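Malyl-CoA lyase/beta-methylmalyl-CoA lyase (Methylobacterium extorquens, PDB 5UGR) is a magnesium-binding enzyme of the HpcH/HpaI aldolase/citrate lyase family, built on a TIM barrel and assembled from six copies. Local coordinates at residues F135-E140 against E149-S154; E159-G164 against L214-A219. One frame throughout, in Å; residues are numbered along the deposited sequence. Where two conformers were deposited one is given.

Interaction 1 of 2, residues F135-E140 against E149-S154. With MG (magnesium ion), chain B.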
loop_
_atom_site.group_PDB
_atom_site.type_symbol
_atom_site.label_atom_id
_atom_site.label_comp_id
_atom_site.label_asym_id
_atom_site.label_seq_id
_atom_site.Cartn_x
_atom_site.Cartn_y
_atom_site.Cartn_z
ATOM N N PHE A 135 17.407 -18.903 -3.261
ATOM C CA PHE A 135 16.051 -19.409 -3.224
ATOM C C PHE A 135 15.430 -19.509 -4.629
ATOM O O PHE A 135 15.589 -18.605 -5.509
ATOM C CB PHE A 135 15.124 -18.551 -2.381
ATOM C CG PHE A 135 15.409 -18.509 -0.895
ATOM C CD1 PHE A 135 16.123 -19.507 -0.230
ATOM C CD2 PHE A 135 14.844 -17.528 -0.127
ATOM C CE1 PHE A 135 16.278 -19.475 1.139
ATOM C CE2 PHE A 135 14.990 -17.512 1.256
ATOM C CZ PHE A 135 15.736 -18.499 1.893
ATOM N N GLU A 136 14.633 -20.546 -4.803
ATOM C CA GLU A 136 13.678 -20.648 -5.904
ATOM C C GLU A 136 12.311 -20.782 -5.213
ATOM O O GLU A 136 12.178 -21.431 -4.185
ATOM C CB GLU A 136 13.940 -21.883 -6.774
ATOM C CG GLU A 136 12.973 -22.090 -7.933
ATOM C CD GLU A 136 13.389 -23.345 -8.765
ATOM O OE1 GLU A 136 14.596 -23.396 -9.158
ATOM O OE2 GLU A 136 12.504 -24.248 -8.955
ATOM N N VAL A 137 11.287 -20.145 -5.789
ATOM C CA VAL A 137 9.921 -20.279 -5.289
ATOM C C VAL A 137 9.051 -20.967 -6.291
ATOM O O VAL A 137 9.136 -20.725 -7.485
ATOM C CB VAL A 137 9.335 -18.929 -4.868
ATOM C CG1 VAL A 137 10.054 -18.337 -3.680
ATOM C CG2 VAL A 137 9.208 -18.031 -5.983
ATOM N N LEU A 138 8.192 -21.828 -5.792
ATOM C CA LEU A 138 7.138 -22.435 -6.595
ATOM C C LEU A 138 5.873 -21.598 -6.521
ATOM O O LEU A 138 5.355 -21.325 -5.400
ATOM C CB LEU A 138 6.855 -23.851 -6.098
ATOM C CG LEU A 138 7.400 -24.962 -6.962
ATOM C CD1 LEU A 138 7.654 -26.224 -6.169
ATOM C CD2 LEU A 138 6.508 -25.216 -8.145
ATOM N N ILE A 139 5.408 -21.163 -7.695
ATOM C CA ILE A 139 4.098 -20.511 -7.852
ATOM C C ILE A 139 3.202 -21.626 -8.377
ATOM O O ILE A 139 3.265 -22.018 -9.572
ATOM C CB ILE A 139 4.201 -19.300 -8.784
ATOM C CG1 ILE A 139 5.242 -18.298 -8.296
ATOM C CG2 ILE A 139 2.817 -18.658 -8.940
ATOM C CD1 ILE A 139 4.971 -17.672 -6.985
ATOM N N GLU A 140 2.422 -22.197 -7.456
ATOM C CA GLU A 140 1.690 -23.450 -7.722
ATOM C C GLU A 140 0.313 -23.414 -7.067
ATOM O O GLU A 140 -0.302 -24.456 -6.891
ATOM C CB GLU A 140 2.485 -24.667 -7.266
ATOM C CG GLU A 140 2.769 -24.728 -5.766
ATOM C CD GLU A 140 3.489 -25.995 -5.320
ATOM O OE1 GLU A 140 2.974 -27.068 -5.704
ATOM O OE2 GLU A 140 4.495 -25.880 -4.603
ATOM N N GLU A 149 3.849 -10.739 -8.184
ATOM C CA GLU A 149 4.707 -9.593 -8.359
ATOM C C GLU A 149 5.362 -9.188 -7.047
ATOM O O GLU A 149 6.550 -8.854 -7.003
ATOM C CB GLU A 149 3.924 -8.416 -8.946
ATOM C CG GLU A 149 3.304 -8.695 -10.301
ATOM C CD GLU A 149 1.933 -9.374 -10.281
ATOM O OE1 GLU A 149 1.266 -9.673 -9.159
ATOM O OE2 GLU A 149 1.530 -9.617 -11.470
ATOM N N ALA A 150 4.587 -9.211 -5.960
ATOM C CA ALA A 150 5.124 -8.966 -4.637
ATOM C C ALA A 150 6.095 -10.030 -4.163
ATOM O O ALA A 150 7.142 -9.714 -3.539
ATOM C CB ALA A 150 3.973 -8.784 -3.608
ATOM N N ILE A 151 5.797 -11.268 -4.484
ATOM C CA ILE A 151 6.740 -12.349 -4.108
ATOM C C ILE A 151 8.079 -12.146 -4.794
ATOM O O ILE A 151 9.132 -12.451 -4.240
ATOM C CB ILE A 151 6.109 -13.735 -4.433
ATOM C CG1 ILE A 151 4.905 -14.010 -3.500
ATOM C CG2 ILE A 151 7.135 -14.852 -4.338
ATOM C CD1 ILE A 151 3.973 -15.102 -3.994
ATOM N N ALA A 152 8.065 -11.602 -6.019
ATOM C CA ALA A 152 9.300 -11.477 -6.770
ATOM C C ALA A 152 10.364 -10.577 -6.126
ATOM O O ALA A 152 11.534 -10.707 -6.474
ATOM C CB ALA A 152 8.996 -10.945 -8.178
ATOM N N THR A 153 9.961 -9.673 -5.243
ATOM C CA THR A 153 10.848 -8.774 -4.549
ATOM C C THR A 153 11.040 -9.093 -3.066
ATOM O O THR A 153 11.437 -8.230 -2.274
ATOM C CB THR A 153 10.487 -7.303 -4.759
ATOM O OG1 THR A 153 9.202 -7.052 -4.209
ATOM C CG2 THR A 153 10.549 -6.915 -6.252
ATOM N N SER A 154 10.801 -10.351 -2.699
ATOM C CA SER A 154 10.723 -10.691 -1.277
ATOM C C SER A 154 12.015 -11.085 -0.590
ATOM O O SER A 154 11.983 -11.219 0.642
ATOM C CB SER A 154 9.725 -11.836 -1.118
ATOM O OG SER A 154 10.107 -13.011 -1.800
HETATM MG MG MG B . 3.385 -29.010 -5.372
HETATM O O HOH W 1 5.239 -28.501 -4.641
HETATM O O HOH W 2 4.193 -29.182 -7.272
HETATM O O HOH W 3 2.659 -28.998 -3.376
#

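Interaction 2 of 2, residues E159-G164 against L214-A219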
loop_
_atom_site.group_PDB
_atom_site.type_symbol
_atom_site.label_atom_id
_atom_site.label_comp_id
_atom_site.label_asym_id
_atom_site.label_seq_id
_atom_site.Cartn_x
_atom_site.Cartn_y
_atom_site.Cartn_z
ATOM N N GLU A 159 16.205 -16.069 -6.660
ATOM C CA GLU A 159 16.776 -16.199 -7.990
ATOM C C GLU A 159 15.847 -16.631 -9.105
ATOM O O GLU A 159 16.148 -16.348 -10.277
ATOM C CB GLU A 159 17.938 -17.207 -8.015
ATOM C CG GLU A 159 19.032 -16.934 -7.017
ATOM C CD GLU A 159 20.191 -17.939 -7.127
ATOM O OE1 GLU A 159 20.933 -18.057 -6.111
ATOM O OE2 GLU A 159 20.320 -18.583 -8.206
ATOM N N ALA A 160 14.735 -17.290 -8.789
ATOM C CA ALA A 160 13.976 -18.026 -9.818
ATOM C C ALA A 160 12.590 -18.343 -9.287
ATOM O O ALA A 160 12.402 -18.476 -8.071
ATOM C CB ALA A 160 14.698 -19.321 -10.150
ATOM N N MET A 161 11.643 -18.491 -10.217
ATOM C CA MET A 161 10.298 -18.970 -9.895
ATOM C C MET A 161 9.971 -20.106 -10.855
ATOM O O MET A 161 10.240 -19.982 -12.067
ATOM C CB MET A 161 9.226 -17.867 -10.040
ATOM C CG MET A 161 9.588 -16.502 -9.489
ATOM S SD MET A 161 8.261 -15.253 -9.609
ATOM C CE MET A 161 8.118 -15.052 -7.854
ATOM N N SER A 162 9.390 -21.186 -10.290
ATOM C CA SER A 162 8.884 -22.269 -11.107
ATOM C C SER A 162 7.356 -22.251 -11.113
ATOM O O SER A 162 6.758 -22.082 -10.053
ATOM C CB SER A 162 9.328 -23.629 -10.580
ATOM O OG SER A 162 10.700 -23.923 -10.876
ATOM N N PHE A 163 6.767 -22.460 -12.319
ATOM C CA PHE A 163 5.325 -22.588 -12.480
ATOM C C PHE A 163 4.930 -24.022 -12.250
ATOM O O PHE A 163 5.133 -24.888 -13.105
ATOM C CB PHE A 163 4.902 -22.066 -13.817
ATOM C CG PHE A 163 3.472 -22.295 -14.121
ATOM C CD1 PHE A 163 2.508 -21.900 -13.217
ATOM C CD2 PHE A 163 3.084 -23.010 -15.272
ATOM C CE1 PHE A 163 1.160 -22.169 -13.483
ATOM C CE2 PHE A 163 1.735 -23.242 -15.543
ATOM C CZ PHE A 163 0.797 -22.854 -14.642
ATOM N N GLY A 164 4.316 -24.279 -11.081
ATOM C CA GLY A 164 3.870 -25.629 -10.726
ATOM C C GLY A 164 2.523 -25.931 -11.321
ATOM O O GLY A 164 1.485 -25.823 -10.645
ATOM N N LEU A 214 6.088 -14.911 -15.764
ATOM C CA LEU A 214 7.195 -14.406 -16.582
ATOM C C LEU A 214 7.444 -12.917 -16.353
ATOM O O LEU A 214 8.587 -12.479 -16.163
ATOM C CB LEU A 214 6.913 -14.669 -18.045
ATOM C CG LEU A 214 7.882 -14.028 -19.070
ATOM C CD1 LEU A 214 9.081 -14.881 -19.243
ATOM C CD2 LEU A 214 7.188 -13.707 -20.338
ATOM N N VAL A 215 6.380 -12.120 -16.415
ATOM C CA VAL A 215 6.509 -10.672 -16.247
ATOM C C VAL A 215 7.079 -10.358 -14.853
ATOM O O VAL A 215 8.002 -9.510 -14.725
ATOM C CB VAL A 215 5.187 -9.941 -16.553
ATOM C CG1 VAL A 215 5.218 -8.482 -16.013
ATOM C CG2 VAL A 215 4.909 -10.008 -18.037
ATOM N N ALA A 216 6.611 -11.052 -13.824
ATOM C CA ALA A 216 7.141 -10.798 -12.491
ATOM C C ALA A 216 8.642 -11.102 -12.469
ATOM O O ALA A 216 9.448 -10.372 -11.867
ATOM C CB ALA A 216 6.400 -11.645 -11.464
ATOM N N CYS A 217 9.018 -12.257 -13.000
ATOM C CA CYS A 217 10.439 -12.623 -13.034
ATOM C C CYS A 217 11.302 -11.650 -13.791
ATOM O O CYS A 217 12.364 -11.223 -13.315
ATOM C CB CYS A 217 10.591 -14.023 -13.680
ATOM S SG CYS A 217 10.063 -15.388 -12.597
ATOM N N ARG A 218 10.857 -11.302 -14.982
ATOM C CA ARG A 218 11.674 -10.453 -15.877
ATOM C C ARG A 218 11.720 -8.999 -15.396
ATOM O O ARG A 218 12.688 -8.286 -15.669
ATOM C CB ARG A 218 11.221 -10.594 -17.338
ATOM C CG ARG A 218 11.485 -11.970 -17.894
ATOM C CD ARG A 218 12.954 -12.197 -18.100
ATOM N NE ARG A 218 13.244 -13.450 -18.810
ATOM C CZ ARG A 218 14.353 -14.178 -18.625
ATOM N NH1 ARG A 218 15.242 -13.839 -17.713
ATOM N NH2 ARG A 218 14.532 -15.279 -19.311
ATOM N N ALA A 219 10.672 -8.549 -14.671
ATOM C CA ALA A 219 10.688 -7.225 -14.088
ATOM C C ALA A 219 11.738 -7.142 -12.988
ATOM O O ALA A 219 12.415 -6.126 -12.881
ATOM C CB ALA A 219 9.345 -6.892 -13.502
#

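Interaction 1 of 2, residues F135-E140 against E149-S154
Ile151, on helix 148-151, packs against Val137 and Ile139 of strand 134-139. This is the outer layer of a TIM barrel, where a short helix following a strand packs back on it. Val137 and Ile139 alternate with Glu136 and Leu138, so both face the helix layer. Ile151 CG2 lies 4.1 Å from Val137 CG2, and these two side chains cross obliquely. The longer branch of Ile151 meets Ile139 tip to tip, with 4.1 Å between Ile151 CD1 and Ile139 CD1. Ile151 has CG1 anti to its carbonyl carbon and a nearly extended chi2 of 162°, which carries CD1 out to Ile139. The packing is buried and apolar; Val107 and Met161 also touch Ile151.

Beyond the strand end, Glu140 turns to the metal site. Glu140 OE1 binds the magnesium ion at 2.0 Å, together with Asp45, Asp167 and three waters. Water 1 of these donates to Glu140 OE2 at 2.7 Å, and the Lys106 backbone N does so too.

The backbone makes a type I turn from Ile151 to Ser154. Ile151 O accepts Ser154 N at 3.1 Å and Ser154 OG at 2.7 Å, the hydroxyl lying in the carbonyl plane on a lone pair.

Interaction 2 of 2, residues E159-G164 against L214-A219
No flat group takes part where Met161 meets Cys217 and Ala216; two sulfur side chains and a methyl make the contact. The ring of Phe163, two residues further along the strand, lies outside the contact. It packs edge-to-face with Tyr168 and touches Ala209, Gln210 and Met213 of helix 207-220, an earlier part of the helix that carries Cys217.

The thiol of Cys217 lies alongside the Met161 chain. Cys217 SG is 3.3 Å from Met161 CG. The distance from Cys217 SG to Met161 SD is 3.5 Å, and Met161 CB is slightly farther from the thiol. Met161 was modelled in two conformers, so the shortness of these approaches is doubtful. Chi1 of Met161 is -43°, with CG beside the backbone N, and the chain bends at chi3 (117°). The bend turns CE away from the Cys217 thiol. Ala216 makes the looser part of the contact, with Ala216 CB 4.5 Å from Met161 SD.

Met161 points outward from the barrel wall, whereas Ala160 and Ser162 point away from the helix. Gly164 is the N-cap of helix 165-172. Strand 158-163 runs between strands 134-139 and 223-226 in the parallel barrel, bonded to both through its backbone. Helix 207-220 covers it from outside, and Leu214 and Val215 of this helix pack on Thr172 and Tyr168 of a second subunit, respectively.

How the interactions relate
Both contacts are buried and join the barrel wall to the helices outside it. They use neighbouring parallel strands, 134-139 and 158-163, and the second strand follows helix 148-151 in the chain. Interaction 1 is local in sequence and purely hydrocarbon, and its strand runs on into the magnesium site. Interaction 2 joins segments with 49 residues between them, relies on sulfur, and lies under a helix that also faces another subunit. They meet directly on both sides of the wall. Outside it, Met161 CE, in the conformer given, packs on Ile151 CG2 at 3.7 Å. On the inner side, Glu136 OE2 and Ser162 OG are 2.7 Å apart, a probable hydrogen bond.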